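Long-range contacts in protein HIRA (Homo sapiens, PDB 5YJE), which cooperates with ASF1A in replication-independent chromatin assembly, as the trimerizing subunit of the H3.3 histone chaperone complex: residues P132-T137 and L148-T153; T188-P193 and T286-H291; V74-L79 and V91-I96; V299-L304 and Y311-I316. One frame throughout, in Å; residues are numbered along the deposited sequence.

Interaction 1. Residues P132-T137 and L148-T153; sequences PSPIST and LTAAAT
Ser136 and Thr137 converge on Leu148, whose carbonyl oxygen takes two amide protons in its plane: Ser136 N lies 2.8 Å and Thr137 N 3.2 Å from Leu148 O. Leu148 N returns a nearly straight bond (174°) to Thr137 O at 3.0 Å. The side chains of Thr137 and Leu148 lie side by side and point the same way, while Ser136 OG bonds to the carbonyl of Pro42. Pro134 suits its place, since it has no N-H to satisfy and still offers its carbonyl: Ala150 N reaches Pro134 O at 2.8 Å. Ser133 extends this tightly bonded region into the turn. With OG set between its own backbone N and carbonyl carbon (chi1 72°), it accepts the N-H of Ala151, Ser133 OG to Ala151 N being 3.2 Å with an angle of 164° at the proton. An alanine here would remove OG and probably leave the Ala151 N-H without its mate, allowing the turn from Thr149 to Ala152 more freedom. The rim is looser: Pro132 CG comes no nearer than 4.0 Å to Thr153 OG1, and Ala151, beyond its bonded N-H, faces solvent. Two residues facing one across antiparallel strands make a classic beta bulge, here at the open end of the hairpin 135-141/144-149, in a four-stranded antiparallel sheet consistent with the beta-propeller relationship of this family.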
loop_
_atom_site.group_PDB
_atom_site.type_symbol
_atom_site.label_atom_id
_atom_site.label_comp_id
_atom_site.label_asym_id
_atom_site.label_seq_id
_atom_site.Cartn_x
_atom_site.Cartn_y
_atom_site.Cartn_z
ATOM N N PRO B 132 12.450 -9.466 -8.742
ATOM C CA PRO B 132 12.030 -9.195 -10.131
ATOM C C PRO B 132 13.166 -9.281 -11.145
ATOM O O PRO B 132 12.895 -9.448 -12.341
ATOM C CB PRO B 132 11.447 -7.781 -10.051
ATOM C CG PRO B 132 12.112 -7.166 -8.821
ATOM C CD PRO B 132 12.228 -8.311 -7.854
ATOM N N SER B 133 14.415 -9.186 -10.704
ATOM C CA SER B 133 15.578 -9.325 -11.569
ATOM C C SER B 133 16.745 -9.748 -10.685
ATOM O O SER B 133 16.602 -9.789 -9.455
ATOM C CB SER B 133 15.872 -8.007 -12.330
ATOM O OG SER B 133 16.383 -6.999 -11.498
ATOM N N PRO B 134 17.904 -10.106 -11.272
ATOM C CA PRO B 134 19.009 -10.609 -10.430
ATOM C C PRO B 134 19.499 -9.567 -9.441
ATOM O O PRO B 134 19.432 -8.355 -9.681
ATOM C CB PRO B 134 20.112 -10.976 -11.436
ATOM C CG PRO B 134 19.396 -11.231 -12.719
ATOM C CD PRO B 134 18.205 -10.259 -12.708
ATOM N N ILE B 135 19.971 -10.063 -8.300
ATOM C CA ILE B 135 20.536 -9.203 -7.275
ATOM C C ILE B 135 21.747 -8.439 -7.818
ATOM O O ILE B 135 22.467 -8.903 -8.718
ATOM C CB ILE B 135 20.940 -10.034 -6.043
ATOM C CG1 ILE B 135 21.243 -9.124 -4.844
ATOM C CG2 ILE B 135 22.153 -11.010 -6.405
ATOM C CD1 ILE B 135 20.045 -8.316 -4.357
ATOM N N SER B 136 21.965 -7.250 -7.263
ATOM C CA SER B 136 23.220 -6.525 -7.402
ATOM C C SER B 136 23.887 -6.332 -6.046
ATOM O O SER B 136 25.010 -6.789 -5.856
ATOM C CB SER B 136 22.996 -5.169 -8.111
ATOM O OG SER B 136 24.240 -4.546 -8.427
ATOM N N THR B 137 23.210 -5.718 -5.081
ATOM C CA THR B 137 23.750 -5.578 -3.741
ATOM C C THR B 137 22.667 -5.788 -2.690
ATOM O O THR B 137 21.474 -5.591 -2.934
ATOM C CB THR B 137 24.396 -4.184 -3.509
ATOM O OG1 THR B 137 23.435 -3.152 -3.799
ATOM C CG2 THR B 137 25.677 -4.012 -4.359
ATOM N N LEU B 148 18.981 -4.242 -3.986
ATOM C CA LEU B 148 19.088 -3.458 -5.217
ATOM C C LEU B 148 19.361 -4.419 -6.369
ATOM O O LEU B 148 20.359 -5.149 -6.344
ATOM C CB LEU B 148 20.217 -2.423 -5.121
ATOM C CG LEU B 148 19.970 -0.958 -4.723
ATOM C CD1 LEU B 148 19.688 -0.786 -3.244
ATOM C CD2 LEU B 148 21.172 -0.124 -5.094
ATOM N N THR B 149 18.502 -4.408 -7.379
ATOM C CA THR B 149 18.556 -5.395 -8.445
ATOM C C THR B 149 19.212 -4.836 -9.708
ATOM O O THR B 149 19.403 -3.628 -9.876
ATOM C CB THR B 149 17.153 -5.927 -8.772
ATOM O OG1 THR B 149 16.336 -4.867 -9.292
ATOM C CG2 THR B 149 16.495 -6.525 -7.536
ATOM N N ALA B 150 19.572 -5.760 -10.608
ATOM C CA ALA B 150 20.203 -5.367 -11.868
ATOM C C ALA B 150 19.350 -4.366 -12.626
ATOM O O ALA B 150 19.875 -3.432 -13.234
ATOM C CB ALA B 150 20.460 -6.582 -12.762
ATOM N N ALA B 151 18.037 -4.547 -12.606
ATOM C CA ALA B 151 17.160 -3.620 -13.292
ATOM C C ALA B 151 17.152 -2.234 -12.630
ATOM O O ALA B 151 16.494 -1.326 -13.146
ATOM C CB ALA B 151 15.757 -4.227 -13.372
ATOM N N ALA B 152 17.882 -2.075 -11.521
ATOM C CA ALA B 152 17.925 -0.850 -10.739
ATOM C C ALA B 152 16.590 -0.572 -10.036
ATOM O O ALA B 152 16.111 0.562 -9.996
ATOM C CB ALA B 152 18.365 0.338 -11.595
ATOM N N THR B 153 15.992 -1.610 -9.471
ATOM C CA THR B 153 14.924 -1.460 -8.496
ATOM C C THR B 153 15.466 -1.695 -7.092
ATOM O O THR B 153 16.473 -2.380 -6.887
ATOM C CB THR B 153 13.768 -2.434 -8.760
ATOM O OG1 THR B 153 14.253 -3.772 -8.634
ATOM C CG2 THR B 153 13.183 -2.230 -10.145
#

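Interaction 2. Residues T188-P193 and T286-H291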
loop_
_atom_site.group_PDB
_atom_site.type_symbol
_atom_site.label_atom_id
_atom_site.label_comp_id
_atom_site.label_asym_id
_atom_site.label_seq_id
_atom_site.Cartn_x
_atom_site.Cartn_y
_atom_site.Cartn_z
ATOM N N THR B 188 18.807 3.324 6.958
ATOM C CA THR B 188 18.732 3.800 8.332
ATOM C C THR B 188 18.055 2.768 9.233
ATOM O O THR B 188 17.466 1.776 8.780
ATOM C CB THR B 188 17.996 5.131 8.398
ATOM O OG1 THR B 188 16.577 4.912 8.307
ATOM C CG2 THR B 188 18.468 6.040 7.273
ATOM N N GLN B 189 18.127 3.026 10.539
ATOM C CA GLN B 189 17.573 2.148 11.561
ATOM C C GLN B 189 16.055 2.065 11.505
ATOM O O GLN B 189 15.472 1.260 12.237
ATOM C CB GLN B 189 18.043 2.602 12.946
ATOM N N HIS B 190 15.393 2.856 10.657
ATOM C CA HIS B 190 13.981 2.651 10.378
ATOM C C HIS B 190 13.748 2.148 8.965
ATOM O O HIS B 190 12.606 2.157 8.494
ATOM C CB HIS B 190 13.188 3.930 10.619
ATOM C CG HIS B 190 13.263 4.410 12.033
ATOM N ND1 HIS B 190 12.504 3.863 13.048
ATOM C CD2 HIS B 190 14.057 5.342 12.614
ATOM C CE1 HIS B 190 12.811 4.458 14.188
ATOM N NE2 HIS B 190 13.747 5.359 13.952
ATOM N N GLY B 191 14.793 1.678 8.283
ATOM C CA GLY B 191 14.593 1.017 7.006
ATOM C C GLY B 191 14.372 1.976 5.860
ATOM O O GLY B 191 13.748 1.600 4.854
ATOM N N ILE B 192 14.860 3.200 5.984
ATOM C CA ILE B 192 14.741 4.214 4.949
ATOM C C ILE B 192 16.010 4.197 4.106
ATOM O O ILE B 192 17.114 4.270 4.670
ATOM C CB ILE B 192 14.493 5.592 5.576
ATOM C CG1 ILE B 192 13.166 5.527 6.342
ATOM C CG2 ILE B 192 14.568 6.700 4.515
ATOM C CD1 ILE B 192 12.556 6.867 6.639
ATOM N N PRO B 193 15.907 4.052 2.785
ATOM C CA PRO B 193 17.102 4.131 1.945
ATOM C C PRO B 193 17.451 5.565 1.576
ATOM O O PRO B 193 16.593 6.389 1.244
ATOM C CB PRO B 193 16.715 3.311 0.702
ATOM C CG PRO B 193 15.223 3.439 0.616
ATOM C CD PRO B 193 14.696 3.725 2.007
ATOM N N THR B 286 11.304 13.517 7.086
ATOM C CA THR B 286 11.364 12.566 5.978
ATOM C C THR B 286 12.263 11.369 6.299
ATOM O O THR B 286 11.937 10.224 5.964
ATOM C CB THR B 286 11.869 13.286 4.727
ATOM O OG1 THR B 286 10.955 14.318 4.367
ATOM C CG2 THR B 286 11.991 12.335 3.571
ATOM N N LEU B 287 13.411 11.625 6.918
ATOM C CA LEU B 287 14.320 10.585 7.366
ATOM C C LEU B 287 13.800 9.846 8.594
ATOM O O LEU B 287 14.400 8.835 8.985
ATOM C CB LEU B 287 15.692 11.197 7.677
ATOM C CG LEU B 287 16.767 11.281 6.587
ATOM C CD1 LEU B 287 17.214 9.899 6.118
ATOM C CD2 LEU B 287 16.254 12.072 5.418
ATOM N N GLN B 288 12.717 10.328 9.211
ATOM C CA GLN B 288 12.223 9.776 10.470
ATOM C C GLN B 288 13.337 9.697 11.510
ATOM O O GLN B 288 13.456 8.723 12.250
ATOM C CB GLN B 288 11.581 8.400 10.261
ATOM C CG GLN B 288 10.462 8.379 9.239
ATOM C CD GLN B 288 9.893 6.977 9.013
ATOM O OE1 GLN B 288 10.119 6.055 9.810
ATOM N NE2 GLN B 288 9.164 6.811 7.910
ATOM N N SER B 289 14.158 10.740 11.572
ATOM C CA SER B 289 15.270 10.825 12.518
ATOM C C SER B 289 14.836 11.701 13.690
ATOM O O SER B 289 14.909 12.929 13.616
ATOM C CB SER B 289 16.510 11.379 11.825
ATOM O OG SER B 289 17.440 11.878 12.766
ATOM N N SER B 290 14.441 11.060 14.794
ATOM C CA SER B 290 13.681 11.739 15.842
ATOM C C SER B 290 14.512 12.776 16.592
ATOM O O SER B 290 14.048 13.902 16.829
ATOM C CB SER B 290 13.093 10.717 16.823
ATOM O OG SER B 290 14.071 10.292 17.754
ATOM N N HIS B 291 15.710 12.402 17.033
ATOM C CA HIS B 291 16.531 13.365 17.751
ATOM C C HIS B 291 16.829 14.576 16.872
ATOM O O HIS B 291 16.765 15.723 17.340
ATOM C CB HIS B 291 17.816 12.698 18.242
#
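Ile192 reaches Gln288 because CG1 is anti to its carbonyl carbon (chi1 -62°) and CD1 continues away from CA (chi2 -161°); Gln288 answers with an extended chain (chi2 177°) that passes the methyl obliquely. Ile192 CD1 therefore lies 3.6 Å from Gln288 CD and 3.7 Å from Gln288 CG. The same methyl sits 3.5 Å from Thr286 O, at the last turn of helix 266-286, so a slim branched isoleucine suits the place. That helix ends in a Schellman motif: Gln288 takes positive phi, with two bonds leading back into the last turn. Ser289 follows as N-cap of helix 290-307, its OG bonded to Glu292. The carbonyl of Thr286 also receives a bond from Asn206, and Thr286 OG1 bonds to Ser127 of the second subunit. Gln288 meets His190 too, with His190 CB 3.8 Å from Gln288 OE1 and His190 CD2 3.5 Å from Gln288 O, which approaches the ring obliquely. An alanine in place of Gln288 would remove the amide and CG, and would probably open a gap beside Ile192 CD1 while leaving His190 CB without its OE1 neighbour. Thr188 touches the helix end more lightly, its CG2 4.2 Å from Leu287 CD1. Its hydroxyl accepts weak bonds from the N-H groups of His190 and Ile192, bracing a type I turn in which Gly191 adopts a positive phi that glycine tolerates well.

Interaction 3. Residues V74-L79 and V91-I96; sequences VKLSRL and VLTSRI
Ser77 pairs with Leu92 through two backbone bonds: Ser77 N is 2.9 Å from Leu92 O, and Leu92 N is equally 2.9 Å from Ser77 O. From this pair the small side chain of Ser77 enters the bend that follows strand 86-92. Its CB lies 3.7 Å from Ser94 O. OG, anti to the carbonyl carbon (chi1 -55°), comes within 3.7 Å of Arg95 CA and 3.4 Å of Ser94 O, the latter at best a weak bond. The firmer partner of OG is the backbone N of Glu67 on strand 60-71. A serine fits because it is small enough for the bend yet gives that N-H an acceptor. Apolar contacts flank it along the strand. Val74 CG1 touches Thr93 CG2 at 3.6 Å, and Leu79 CB lies 4.0 Å from both Leu92 CD1 and Ile96 CD1. Leu76 and Thr93 also pack against Thr272 and Leu222 of the third subunit. The antiparallel hairpin 74-83/86-92 closes one four-stranded meander, and its last strand bends directly into strand 96-101, the first of the next sheet, a blade-to-blade passage as in beta-propellers.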
loop_
_atom_site.group_PDB
_atom_site.type_symbol
_atom_site.label_atom_id
_atom_site.label_comp_id
_atom_site.label_asym_id
_atom_site.label_seq_id
_atom_site.Cartn_x
_atom_site.Cartn_y
_atom_site.Cartn_z
ATOM N N VAL B 74 20.237 -33.063 -5.783
ATOM C CA VAL B 74 20.191 -31.637 -5.469
ATOM C C VAL B 74 21.582 -31.166 -5.052
ATOM O O VAL B 74 22.128 -31.618 -4.036
ATOM C CB VAL B 74 19.161 -31.354 -4.366
ATOM C CG1 VAL B 74 19.110 -29.874 -4.049
ATOM C CG2 VAL B 74 17.782 -31.898 -4.764
ATOM N N LYS B 75 22.152 -30.263 -5.843
ATOM C CA LYS B 75 23.417 -29.617 -5.510
ATOM C C LYS B 75 23.221 -28.597 -4.392
ATOM O O LYS B 75 22.341 -27.739 -4.479
ATOM C CB LYS B 75 23.985 -28.914 -6.743
ATOM C CG LYS B 75 24.423 -29.846 -7.864
ATOM C CD LYS B 75 25.304 -29.109 -8.876
ATOM C CE LYS B 75 24.611 -28.946 -10.226
ATOM N NZ LYS B 75 23.532 -27.902 -10.206
ATOM N N LEU B 76 24.059 -28.669 -3.357
ATOM C CA LEU B 76 23.942 -27.815 -2.185
ATOM C C LEU B 76 25.105 -26.838 -2.107
ATOM O O LEU B 76 26.241 -27.170 -2.459
ATOM C CB LEU B 76 23.916 -28.645 -0.893
ATOM C CG LEU B 76 22.845 -29.738 -0.707
ATOM C CD1 LEU B 76 23.081 -30.446 0.631
ATOM C CD2 LEU B 76 21.418 -29.209 -0.777
ATOM N N SER B 77 24.807 -25.645 -1.618
ATOM C CA SER B 77 25.794 -24.655 -1.266
ATOM C C SER B 77 25.688 -24.405 0.226
ATOM O O SER B 77 24.604 -24.468 0.798
ATOM C CB SER B 77 25.585 -23.350 -2.064
ATOM O OG SER B 77 25.582 -23.596 -3.463
ATOM N N ARG B 78 26.821 -24.114 0.851
ATOM C CA ARG B 78 26.892 -23.897 2.284
ATOM C C ARG B 78 26.968 -22.415 2.591
ATOM O O ARG B 78 27.672 -21.657 1.909
ATOM C CB ARG B 78 28.108 -24.593 2.905
ATOM C CG ARG B 78 28.090 -26.085 2.808
ATOM C CD ARG B 78 29.352 -26.681 3.434
ATOM N NE ARG B 78 29.356 -26.535 4.886
ATOM C CZ ARG B 78 30.336 -26.956 5.676
ATOM N NH1 ARG B 78 31.412 -27.547 5.153
ATOM N NH2 ARG B 78 30.250 -26.770 6.987
ATOM N N LEU B 79 26.268 -22.032 3.653
ATOM C CA LEU B 79 26.360 -20.714 4.262
ATOM C C LEU B 79 26.765 -20.912 5.718
ATOM O O LEU B 79 26.099 -21.648 6.453
ATOM C CB LEU B 79 25.025 -19.957 4.156
ATOM C CG LEU B 79 24.811 -18.731 5.050
ATOM C CD1 LEU B 79 25.790 -17.619 4.658
ATOM C CD2 LEU B 79 23.335 -18.248 4.972
ATOM N N VAL B 91 22.410 -24.952 4.591
ATOM C CA VAL B 91 22.590 -25.217 3.170
ATOM C C VAL B 91 21.457 -24.576 2.375
ATOM O O VAL B 91 20.339 -24.382 2.864
ATOM C CB VAL B 91 22.669 -26.725 2.858
ATOM C CG1 VAL B 91 23.928 -27.323 3.468
ATOM C CG2 VAL B 91 21.452 -27.427 3.375
ATOM N N LEU B 92 21.767 -24.256 1.126
ATOM C CA LEU B 92 20.818 -23.734 0.162
ATOM C C LEU B 92 20.941 -24.586 -1.090
ATOM O O LEU B 92 21.943 -25.273 -1.287
ATOM C CB LEU B 92 21.091 -22.241 -0.148
ATOM C CG LEU B 92 20.727 -21.379 1.067
ATOM C CD1 LEU B 92 21.909 -21.111 1.960
ATOM C CD2 LEU B 92 19.991 -20.093 0.674
ATOM N N THR B 93 19.908 -24.558 -1.929
ATOM C CA THR B 93 19.876 -25.394 -3.123
ATOM C C THR B 93 20.280 -24.648 -4.385
ATOM O O THR B 93 20.089 -25.181 -5.481
ATOM C CB THR B 93 18.476 -26.024 -3.315
ATOM O OG1 THR B 93 17.476 -25.002 -3.426
ATOM C CG2 THR B 93 18.127 -26.934 -2.146
ATOM N N SER B 94 20.811 -23.424 -4.270
ATOM C CA SER B 94 21.373 -22.723 -5.420
ATOM C C SER B 94 22.596 -21.932 -4.978
ATOM O O SER B 94 22.811 -21.693 -3.786
ATOM C CB SER B 94 20.351 -21.800 -6.116
ATOM O OG SER B 94 19.726 -20.948 -5.193
ATOM N N ARG B 95 23.413 -21.547 -5.958
ATOM C CA ARG B 95 24.642 -20.819 -5.653
ATOM C C ARG B 95 24.343 -19.466 -5.011
ATOM O O ARG B 95 23.492 -18.709 -5.482
ATOM C CB ARG B 95 25.474 -20.631 -6.919
ATOM C CG ARG B 95 25.698 -21.925 -7.660
ATOM C CD ARG B 95 27.142 -22.115 -8.104
ATOM N NE ARG B 95 27.539 -21.301 -9.251
ATOM C CZ ARG B 95 27.055 -21.452 -10.479
ATOM N NH1 ARG B 95 27.497 -20.686 -11.468
ATOM N NH2 ARG B 95 26.112 -22.354 -10.717
ATOM N N ILE B 96 25.043 -19.177 -3.923
ATOM C CA ILE B 96 24.968 -17.876 -3.269
ATOM C C ILE B 96 25.885 -16.890 -3.991
ATOM O O ILE B 96 27.090 -17.132 -4.130
ATOM C CB ILE B 96 25.331 -17.989 -1.783
ATOM C CG1 ILE B 96 24.346 -18.941 -1.093
ATOM C CG2 ILE B 96 25.320 -16.598 -1.125
ATOM C CD1 ILE B 96 24.841 -19.524 0.219
#

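Interaction 4. Residues V299-L304 and Y311-I316; sequences VYARYL and YRLREI
Leu304, which has the most surface buried here, drives its two methyls into the facing helix. Leu304 CD1 lies 3.7 Å from Leu313 N and 3.8 Å from Leu313 CB, while Leu304 CD2 rests 4.0 Å from Arg312 CB, the two side chains crossing at about a right angle. Leu313 reaches back: its CG is anti to the backbone N (chi1 179°), and CD1 lies 4.2 Å from Ala301 CB, where a small alanine leaves room for it. Ile316 completes the apolar patch by bringing CD1 up to the edge of the Tyr300 ring, in its plane and 3.6 Å from Tyr300 CD2. One face of that ring is overlaid near its rim by Leu304 CG. The axes of the two segments approach to 9.9 Å and run 138° apart. Tyr300 OH is bonded to Glu278 of helix 266-286, and Glu315 makes a salt bridge to Arg123 of the second subunit, which also packs on Tyr300 and Ile316. With hydrocarbon meeting hydrocarbon, the pairing depends on shape and burial, and the polar tips of the side chains are left to bind helix 266-286 and the neighbouring subunit.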
loop_
_atom_site.group_PDB
_atom_site.type_symbol
_atom_site.label_atom_id
_atom_site.label_comp_id
_atom_site.label_asym_id
_atom_site.label_seq_id
_atom_site.Cartn_x
_atom_site.Cartn_y
_atom_site.Cartn_z
ATOM N N VAL B 299 15.438 24.685 16.984
ATOM C CA VAL B 299 16.136 25.818 16.378
ATOM C C VAL B 299 15.157 26.662 15.564
ATOM O O VAL B 299 15.150 27.894 15.646
ATOM C CB VAL B 299 17.301 25.306 15.517
ATOM C CG1 VAL B 299 17.904 26.448 14.734
ATOM C CG2 VAL B 299 18.337 24.586 16.380
ATOM N N TYR B 300 14.315 26.004 14.768
ATOM C CA TYR B 300 13.393 26.716 13.894
ATOM C C TYR B 300 12.412 27.558 14.692
ATOM O O TYR B 300 12.107 28.699 14.320
ATOM C CB TYR B 300 12.656 25.710 13.014
ATOM C CG TYR B 300 11.580 26.300 12.137
ATOM C CD1 TYR B 300 11.885 27.244 11.160
ATOM C CD2 TYR B 300 10.261 25.893 12.264
ATOM C CE1 TYR B 300 10.896 27.779 10.349
ATOM C CE2 TYR B 300 9.271 26.425 11.461
ATOM C CZ TYR B 300 9.585 27.363 10.518
ATOM O OH TYR B 300 8.576 27.864 9.731
ATOM N N ALA B 301 11.888 27.002 15.781
ATOM C CA ALA B 301 10.963 27.755 16.611
ATOM C C ALA B 301 11.662 28.937 17.265
ATOM O O ALA B 301 11.102 30.039 17.323
ATOM C CB ALA B 301 10.349 26.842 17.665
ATOM N N ARG B 302 12.888 28.726 17.760
ATOM C CA ARG B 302 13.659 29.839 18.303
ATOM C C ARG B 302 13.809 30.952 17.270
ATOM O O ARG B 302 13.664 32.132 17.594
ATOM C CB ARG B 302 15.027 29.340 18.783
ATOM C CG ARG B 302 15.983 30.430 19.276
ATOM C CD ARG B 302 16.957 29.910 20.338
ATOM N NE ARG B 302 17.434 28.550 20.063
ATOM C CZ ARG B 302 16.968 27.446 20.657
ATOM N NH1 ARG B 302 16.006 27.532 21.573
ATOM N NH2 ARG B 302 17.463 26.254 20.337
ATOM N N TYR B 303 14.072 30.589 16.014
ATOM C CA TYR B 303 14.199 31.592 14.969
ATOM C C TYR B 303 12.891 32.330 14.748
ATOM O O TYR B 303 12.877 33.561 14.673
ATOM C CB TYR B 303 14.664 30.959 13.662
ATOM C CG TYR B 303 15.025 31.998 12.632
ATOM C CD1 TYR B 303 16.176 32.766 12.777
ATOM C CD2 TYR B 303 14.219 32.225 11.517
ATOM C CE1 TYR B 303 16.524 33.715 11.839
ATOM C CE2 TYR B 303 14.560 33.192 10.567
ATOM C CZ TYR B 303 15.710 33.929 10.740
ATOM O OH TYR B 303 16.078 34.876 9.816
ATOM N N LEU B 304 11.785 31.590 14.601
ATOM C CA LEU B 304 10.487 32.229 14.403
ATOM C C LEU B 304 10.191 33.220 15.518
ATOM O O LEU B 304 9.629 34.293 15.270
ATOM C CB LEU B 304 9.367 31.188 14.327
ATOM C CG LEU B 304 9.358 30.091 13.257
ATOM C CD1 LEU B 304 8.141 29.201 13.432
ATOM C CD2 LEU B 304 9.380 30.706 11.879
ATOM N N TYR B 311 2.590 34.172 12.200
ATOM C CA TYR B 311 1.647 33.206 11.656
ATOM C C TYR B 311 2.261 31.813 11.562
ATOM O O TYR B 311 1.577 30.806 11.812
ATOM C CB TYR B 311 1.161 33.694 10.294
ATOM C CG TYR B 311 0.503 35.067 10.348
ATOM C CD1 TYR B 311 -0.817 35.215 10.770
ATOM C CD2 TYR B 311 1.200 36.211 9.970
ATOM C CE1 TYR B 311 -1.424 36.455 10.816
ATOM C CE2 TYR B 311 0.599 37.463 10.011
ATOM C CZ TYR B 311 -0.714 37.578 10.437
ATOM O OH TYR B 311 -1.314 38.821 10.484
ATOM N N ARG B 312 3.557 31.742 11.229
ATOM C CA ARG B 312 4.245 30.460 11.157
ATOM C C ARG B 312 4.311 29.783 12.521
ATOM O O ARG B 312 4.056 28.573 12.633
ATOM C CB ARG B 312 5.651 30.649 10.570
ATOM C CG ARG B 312 5.707 30.742 9.045
ATOM C CD ARG B 312 7.108 31.099 8.576
ATOM N NE ARG B 312 7.215 31.134 7.122
ATOM C CZ ARG B 312 6.911 32.196 6.379
ATOM N NH1 ARG B 312 7.037 32.149 5.059
ATOM N NH2 ARG B 312 6.482 33.309 6.952
ATOM N N LEU B 313 4.649 30.534 13.570
ATOM C CA LEU B 313 4.753 29.884 14.867
ATOM C C LEU B 313 3.373 29.598 15.450
ATOM O O LEU B 313 3.198 28.589 16.146
ATOM C CB LEU B 313 5.598 30.722 15.834
ATOM C CG LEU B 313 5.699 30.061 17.229
ATOM C CD1 LEU B 313 6.852 29.075 17.243
ATOM C CD2 LEU B 313 5.843 31.031 18.372
ATOM N N ARG B 314 2.374 30.438 15.139
ATOM C CA ARG B 314 0.995 30.090 15.477
ATOM C C ARG B 314 0.630 28.726 14.898
ATOM O O ARG B 314 0.235 27.811 15.625
ATOM C CB ARG B 314 0.027 31.165 14.973
ATOM N N GLU B 315 0.786 28.573 13.580
ATOM C CA GLU B 315 0.526 27.300 12.911
ATOM C C GLU B 315 1.235 26.137 13.596
ATOM O O GLU B 315 0.630 25.083 13.845
ATOM C CB GLU B 315 0.969 27.414 11.459
ATOM C CG GLU B 315 0.249 26.512 10.504
ATOM C CD GLU B 315 0.715 26.747 9.094
ATOM O OE1 GLU B 315 1.914 26.526 8.844
ATOM O OE2 GLU B 315 -0.101 27.179 8.251
ATOM N N ILE B 316 2.521 26.310 13.914
ATOM C CA ILE B 316 3.271 25.219 14.532
ATOM C C ILE B 316 2.708 24.867 15.903
ATOM O O ILE B 316 2.595 23.684 16.262
ATOM C CB ILE B 316 4.762 25.572 14.608
ATOM C CG1 ILE B 316 5.344 25.539 13.201
ATOM C CG2 ILE B 316 5.500 24.647 15.566
ATOM C CD1 ILE B 316 6.782 25.276 13.175
#

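How the interactions relate
Along the chain the contacts come in the order 3, 1, 2, 4. Interactions 3 and 1 each lie on a hairpin of a different four-stranded antiparallel sheet, their centres about 21 Å apart. The centre of interaction 2 is only about 4 Å from the centre of the chain, where a loop of the last sheet meets the junction of helices 266-286 and 290-307. Interaction 4 follows, its centre about 24 Å from that of interaction 2, sharing helix 290-307. The centres of interactions 3 and 4 are about 58 Å apart on opposite sides of the chain's centre, so this C-terminal part of HIRA is elongated, with sheets at one end and helices at the other. Interactions 2, 3 and 4 also touch neighbouring subunits, consistent with assembly as a trimer.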